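Local coordinates for protein prokaryotic transcription elongation factor GreA/GreB (Nitrosomonas europaea, PDB 2PN0) that acts as a prokaryotic transcription elongation factor of the GreA/GreB family and probably binds RNA polymerase, at the interface of chains A and B. Residues are numbered along the deposited sequence; one frame, centred on the assembly and turned at random. Chains: chain A/B, Prokaryotic transcription elongation factor GreA/GreB.

Contact 1: the interface of chains A and B. Residues chain A 74, 76, 97, 112, 120; chain B 32, 96-97.
Two prolines of one subunit, B:Pro32 and B:Pro96, press on aromatic faces of the other, A:Phe74 and A:Trp112, in an apolar patch of a two-fold symmetric homodimer interface; it helps to hold the deposited pair together, although the structure alone does not show that this dimer forms in the cell. It is a worked example of adhesion by CH-pi packing. CG of B:Pro32 stands over the phenyl face of A:Phe74, 3.6 Å from the ring centroid and offset toward the rim, nearest CZ. The same proline touches a methyl of A:Leu120, at a modelled separation too short to be trusted. CB of B:Pro96 caps the five-membered ring of A:Trp112 and approaches the indole nitrogen NE1 to 3.5 Å, while its CG lies 3.8 Å from CZ2 of the six-membered ring. With CG of the tryptophan set between its backbone N and carbonyl carbon (chi1 63°), the indole turns a face to B:Pro96. From another direction, CG2 of A:Val97 meets CB of B:Pro96 at 3.6 Å, so that this carbon fits in the angle between valine methyl and indole. Within chain A, CH2 of A:Trp112 lies at the edge of the phenyl ring, in its plane, which links the two platforms. A:Trp112 and A:Leu120 come from strands 109-113 and 119-128, whereas A:Phe74, A:Val97 and both prolines lie in loops.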
loop_
_atom_site.group_PDB
_atom_site.type_symbol
_atom_site.label_atom_id
_atom_site.label_comp_id
_atom_site.label_asym_id
_atom_site.label_seq_id
_atom_site.Cartn_x
_atom_site.Cartn_y
_atom_site.Cartn_z
ATOM N N PHE A 74 -3.684 -3.113 14.866
ATOM C CA PHE A 74 -3.030 -4.049 13.972
ATOM C C PHE A 74 -1.574 -3.646 13.803
ATOM O O PHE A 74 -1.160 -2.559 14.234
ATOM C CB PHE A 74 -3.756 -4.121 12.627
ATOM C CG PHE A 74 -3.747 -2.831 11.854
ATOM C CD1 PHE A 74 -2.729 -2.571 10.941
ATOM C CD2 PHE A 74 -4.794 -1.912 11.988
ATOM C CE1 PHE A 74 -2.717 -1.391 10.203
ATOM C CE2 PHE A 74 -4.794 -0.727 11.247
ATOM C CZ PHE A 74 -3.736 -0.469 10.363
ATOM N N LEU A 76 2.074 -3.594 11.198
ATOM C CA LEU A 76 2.800 -3.829 9.954
ATOM C C LEU A 76 4.301 -3.710 10.233
ATOM O O LEU A 76 4.742 -2.754 10.888
ATOM C CB LEU A 76 2.382 -2.823 8.875
ATOM C CG LEU A 76 0.950 -2.819 8.320
ATOM C CD1 LEU A 76 0.654 -1.570 7.520
ATOM C CD2 LEU A 76 0.623 -4.062 7.492
ATOM N N VAL A 97 1.930 3.185 1.022
ATOM C CA VAL A 97 1.950 3.196 2.519
ATOM C C VAL A 97 3.313 2.820 3.056
ATOM O O VAL A 97 3.909 3.615 3.798
ATOM C CB VAL A 97 0.818 2.391 3.224
ATOM C CG1 VAL A 97 0.957 2.555 4.757
ATOM C CG2 VAL A 97 -0.547 2.926 2.792
ATOM N N TRP A 112 -5.251 5.859 4.720
ATOM C CA TRP A 112 -5.239 5.291 3.387
ATOM C C TRP A 112 -6.636 4.829 3.049
ATOM O O TRP A 112 -7.532 4.839 3.924
ATOM C CB TRP A 112 -4.164 4.219 3.229
ATOM C CG TRP A 112 -4.286 2.986 4.093
ATOM C CD1 TRP A 112 -5.137 1.901 3.888
ATOM C CD2 TRP A 112 -3.529 2.686 5.276
ATOM N NE1 TRP A 112 -4.926 0.954 4.894
ATOM C CE2 TRP A 112 -3.939 1.404 5.729
ATOM C CE3 TRP A 112 -2.512 3.361 5.979
ATOM C CZ2 TRP A 112 -3.380 0.777 6.891
ATOM C CZ3 TRP A 112 -1.930 2.716 7.149
ATOM C CH2 TRP A 112 -2.365 1.446 7.558
ATOM N N LEU A 120 -9.306 5.097 6.031
ATOM C CA LEU A 120 -8.914 4.476 7.273
ATOM C C LEU A 120 -7.856 5.394 7.845
ATOM O O LEU A 120 -6.761 5.530 7.281
ATOM C CB LEU A 120 -8.306 3.104 7.010
ATOM C CG LEU A 120 -7.804 2.424 8.284
ATOM C CD1 LEU A 120 -9.006 2.132 9.224
ATOM C CD2 LEU A 120 -7.088 1.174 7.927
ATOM N N PRO B 32 -6.815 -4.137 8.426
ATOM C CA PRO B 32 -7.812 -3.084 8.716
ATOM C C PRO B 32 -9.033 -3.030 7.764
ATOM O O PRO B 32 -10.174 -2.809 8.216
ATOM C CB PRO B 32 -6.995 -1.788 8.641
ATOM C CG PRO B 32 -5.642 -2.169 8.051
ATOM C CD PRO B 32 -5.435 -3.605 8.347
ATOM N N PRO B 96 -2.752 -2.417 2.200
ATOM C CA PRO B 96 -3.284 -1.044 2.109
ATOM C C PRO B 96 -3.195 -0.604 0.631
ATOM O O PRO B 96 -2.234 -0.963 -0.072
ATOM C CB PRO B 96 -2.277 -0.234 2.941
ATOM C CG PRO B 96 -1.838 -1.288 4.037
ATOM C CD PRO B 96 -1.624 -2.499 3.155
ATOM N N VAL B 97 -4.241 0.085 0.192
ATOM C CA VAL B 97 -4.470 0.496 -1.197
ATOM C C VAL B 97 -4.984 -0.649 -2.032
ATOM O O VAL B 97 -6.069 -0.535 -2.618
ATOM C CB VAL B 97 -3.255 1.247 -1.824
ATOM C CG1 VAL B 97 -3.529 1.616 -3.331
ATOM C CG2 VAL B 97 -2.928 2.480 -0.987
#

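Contact 2: the interface of chains A and B. Residues chain A 33, 36-37, 40, 97, 99-100; chain B 112-115, 120.
Helix-borne A:Asp36, A:Ser99 and A:Ala100 receive the B:Pro113 to B:Pro115 segment in a mixed patch of the homodimer interface, where close packing is joined by a water-mediated link. Among the apolar contacts, B:Pro115 wedges between two helices: its CG sits 3.7 Å from CB of A:Ser99, and its CB comes within 3.8 Å of CA of A:Leu37. CA of A:Gly33 borders the same ring. Next to it, the methyl CB of A:Ala100 meets CB of B:Pro113 at 3.6 Å. A bridging water joins the backbone N of A:Val97 (2.9 Å) and OG of A:Ser99 to the carbonyl O of B:Pro113 (2.7 Å); the serine torsion, chi1 58°, places OG where it meets both this water and CG of B:Pro115. Charge enters more loosely. The carboxylate of A:Asp36 lies across the aliphatic stem of B:Lys114, with OD2 3.4 Å from CG, and the ammonium NZ stays 4.2 Å from OD1, too far for a salt bridge. An alanine in place of A:Asp36 would probably leave the stem of B:Lys114 without its carboxylate neighbour and its charge without a nearby opposite, and the lysine side chain freer to turn. A:Asp36 and A:Leu37 belong to helix 34-42 and A:Ser99 and A:Ala100 to helix 98-101, while the partner segment runs from the end of strand 109-113 into the following loop.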
loop_
_atom_site.group_PDB
_atom_site.type_symbol
_atom_site.label_atom_id
_atom_site.label_comp_id
_atom_site.label_asym_id
_atom_site.label_seq_id
_atom_site.Cartn_x
_atom_site.Cartn_y
_atom_site.Cartn_z
ATOM N N GLY A 33 5.446 7.227 -5.852
ATOM C CA GLY A 33 6.138 7.895 -4.740
ATOM C C GLY A 33 7.655 7.728 -4.771
ATOM O O GLY A 33 8.355 8.200 -3.848
ATOM N N ASP A 36 9.632 10.873 -4.434
ATOM C CA ASP A 36 9.470 11.460 -3.096
ATOM C C ASP A 36 10.311 10.719 -2.055
ATOM O O ASP A 36 10.917 11.348 -1.182
ATOM C CB ASP A 36 7.982 11.415 -2.709
ATOM C CG ASP A 36 7.100 12.055 -3.779
ATOM O OD1 ASP A 36 7.126 13.300 -3.927
ATOM O OD2 ASP A 36 6.341 11.308 -4.434
ATOM N N LEU A 37 10.363 9.398 -2.174
ATOM C CA LEU A 37 11.203 8.584 -1.304
ATOM C C LEU A 37 12.678 8.899 -1.589
ATOM O O LEU A 37 13.457 9.087 -0.659
ATOM C CB LEU A 37 10.932 7.107 -1.547
ATOM C CG LEU A 37 11.819 6.145 -0.725
ATOM C CD1 LEU A 37 11.596 6.283 0.802
ATOM C CD2 LEU A 37 11.616 4.710 -1.190
ATOM N N GLU A 40 13.538 12.305 -0.028
ATOM C CA GLU A 40 13.621 12.129 1.401
ATOM C C GLU A 40 14.941 11.443 1.822
ATOM O O GLU A 40 15.615 11.872 2.756
ATOM C CB GLU A 40 12.391 11.329 1.838
ATOM C CG GLU A 40 12.388 10.957 3.247
ATOM C CD GLU A 40 11.117 10.251 3.602
ATOM O OE1 GLU A 40 10.848 9.168 3.005
ATOM O OE2 GLU A 40 10.409 10.785 4.475
ATOM N N VAL A 97 1.930 3.185 1.022
ATOM C CA VAL A 97 1.950 3.196 2.519
ATOM C C VAL A 97 3.313 2.820 3.056
ATOM O O VAL A 97 3.909 3.615 3.798
ATOM C CB VAL A 97 0.818 2.391 3.224
ATOM C CG1 VAL A 97 0.957 2.555 4.757
ATOM C CG2 VAL A 97 -0.547 2.926 2.792
ATOM N N SER A 99 6.216 2.798 1.578
ATOM C CA SER A 99 7.214 3.831 1.229
ATOM C C SER A 99 7.097 5.073 2.100
ATOM O O SER A 99 8.068 5.797 2.244
ATOM C CB SER A 99 7.132 4.208 -0.277
ATOM O OG SER A 99 5.828 4.685 -0.633
ATOM N N ALA A 100 5.910 5.348 2.632
ATOM C CA ALA A 100 5.707 6.531 3.501
ATOM C C ALA A 100 5.992 6.238 4.979
ATOM O O ALA A 100 6.073 7.179 5.794
ATOM C CB ALA A 100 4.237 7.042 3.352
ATOM N N TRP B 112 -3.267 8.257 -1.268
ATOM C CA TRP B 112 -2.604 7.553 -0.197
ATOM C C TRP B 112 -1.362 8.348 0.243
ATOM O O TRP B 112 -1.007 9.314 -0.430
ATOM C CB TRP B 112 -2.298 6.069 -0.546
ATOM C CG TRP B 112 -1.375 5.846 -1.743
ATOM C CD1 TRP B 112 -0.040 5.989 -1.755
ATOM C CD2 TRP B 112 -1.760 5.460 -3.068
ATOM N NE1 TRP B 112 0.481 5.656 -2.998
ATOM C CE2 TRP B 112 -0.558 5.344 -3.832
ATOM C CE3 TRP B 112 -2.978 5.126 -3.670
ATOM C CZ2 TRP B 112 -0.548 4.951 -5.183
ATOM C CZ3 TRP B 112 -2.973 4.770 -5.027
ATOM C CH2 TRP B 112 -1.755 4.642 -5.758
ATOM N N PRO B 113 -0.750 7.968 1.378
ATOM C CA PRO B 113 0.361 8.793 1.872
ATOM C C PRO B 113 1.546 8.914 0.915
ATOM O O PRO B 113 2.043 7.900 0.388
ATOM C CB PRO B 113 0.817 8.055 3.143
ATOM C CG PRO B 113 -0.366 7.272 3.559
ATOM C CD PRO B 113 -0.989 6.821 2.280
ATOM N N LYS B 114 2.037 10.146 0.752
ATOM C CA LYS B 114 3.242 10.378 -0.062
ATOM C C LYS B 114 4.496 10.265 0.845
ATOM O O LYS B 114 4.492 10.823 1.971
ATOM C CB LYS B 114 3.176 11.768 -0.729
ATOM C CG LYS B 114 4.222 11.974 -1.821
ATOM C CD LYS B 114 3.873 13.158 -2.772
ATOM C CE LYS B 114 4.072 14.461 -2.063
ATOM N NZ LYS B 114 3.701 15.608 -2.972
ATOM N N PRO B 115 5.572 9.581 0.385
ATOM C CA PRO B 115 6.753 9.507 1.249
ATOM C C PRO B 115 7.247 10.924 1.562
ATOM O O PRO B 115 7.331 11.765 0.653
ATOM C CB PRO B 115 7.780 8.776 0.376
ATOM C CG PRO B 115 6.909 7.913 -0.511
ATOM C CD PRO B 115 5.774 8.837 -0.872
ATOM N N LEU B 120 -0.487 11.530 -1.937
ATOM C CA LEU B 120 -0.417 11.288 -3.363
ATOM C C LEU B 120 -1.830 11.121 -3.894
ATOM O O LEU B 120 -2.489 10.120 -3.555
ATOM C CB LEU B 120 0.380 10.027 -3.636
ATOM C CG LEU B 120 0.816 9.842 -5.094
ATOM C CD1 LEU B 120 1.851 10.933 -5.540
ATOM C CD2 LEU B 120 1.473 8.449 -5.278
HETATM O O HOH W 1 3.246 5.504 -0.031
#

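About 13 Å separate the C-alpha centres of contact 1 and contact 2, and A:Val97 takes part in both: its CG2 faces B:Pro96 in the first and B:Pro113 in the second, while its backbone N serves the water bridge. The two-fold axis repeats each patch with the chains exchanged, and in every subunit the end of strand 109-113 serves both: its tryptophan receives a partner proline, and the proline after it, with the loop that follows, packs against the partner's helices. The loop before helix 34-42 likewise supplies residues to both. The contacts thus form neighbouring stretches of one reciprocal surface, joined at A:Val97.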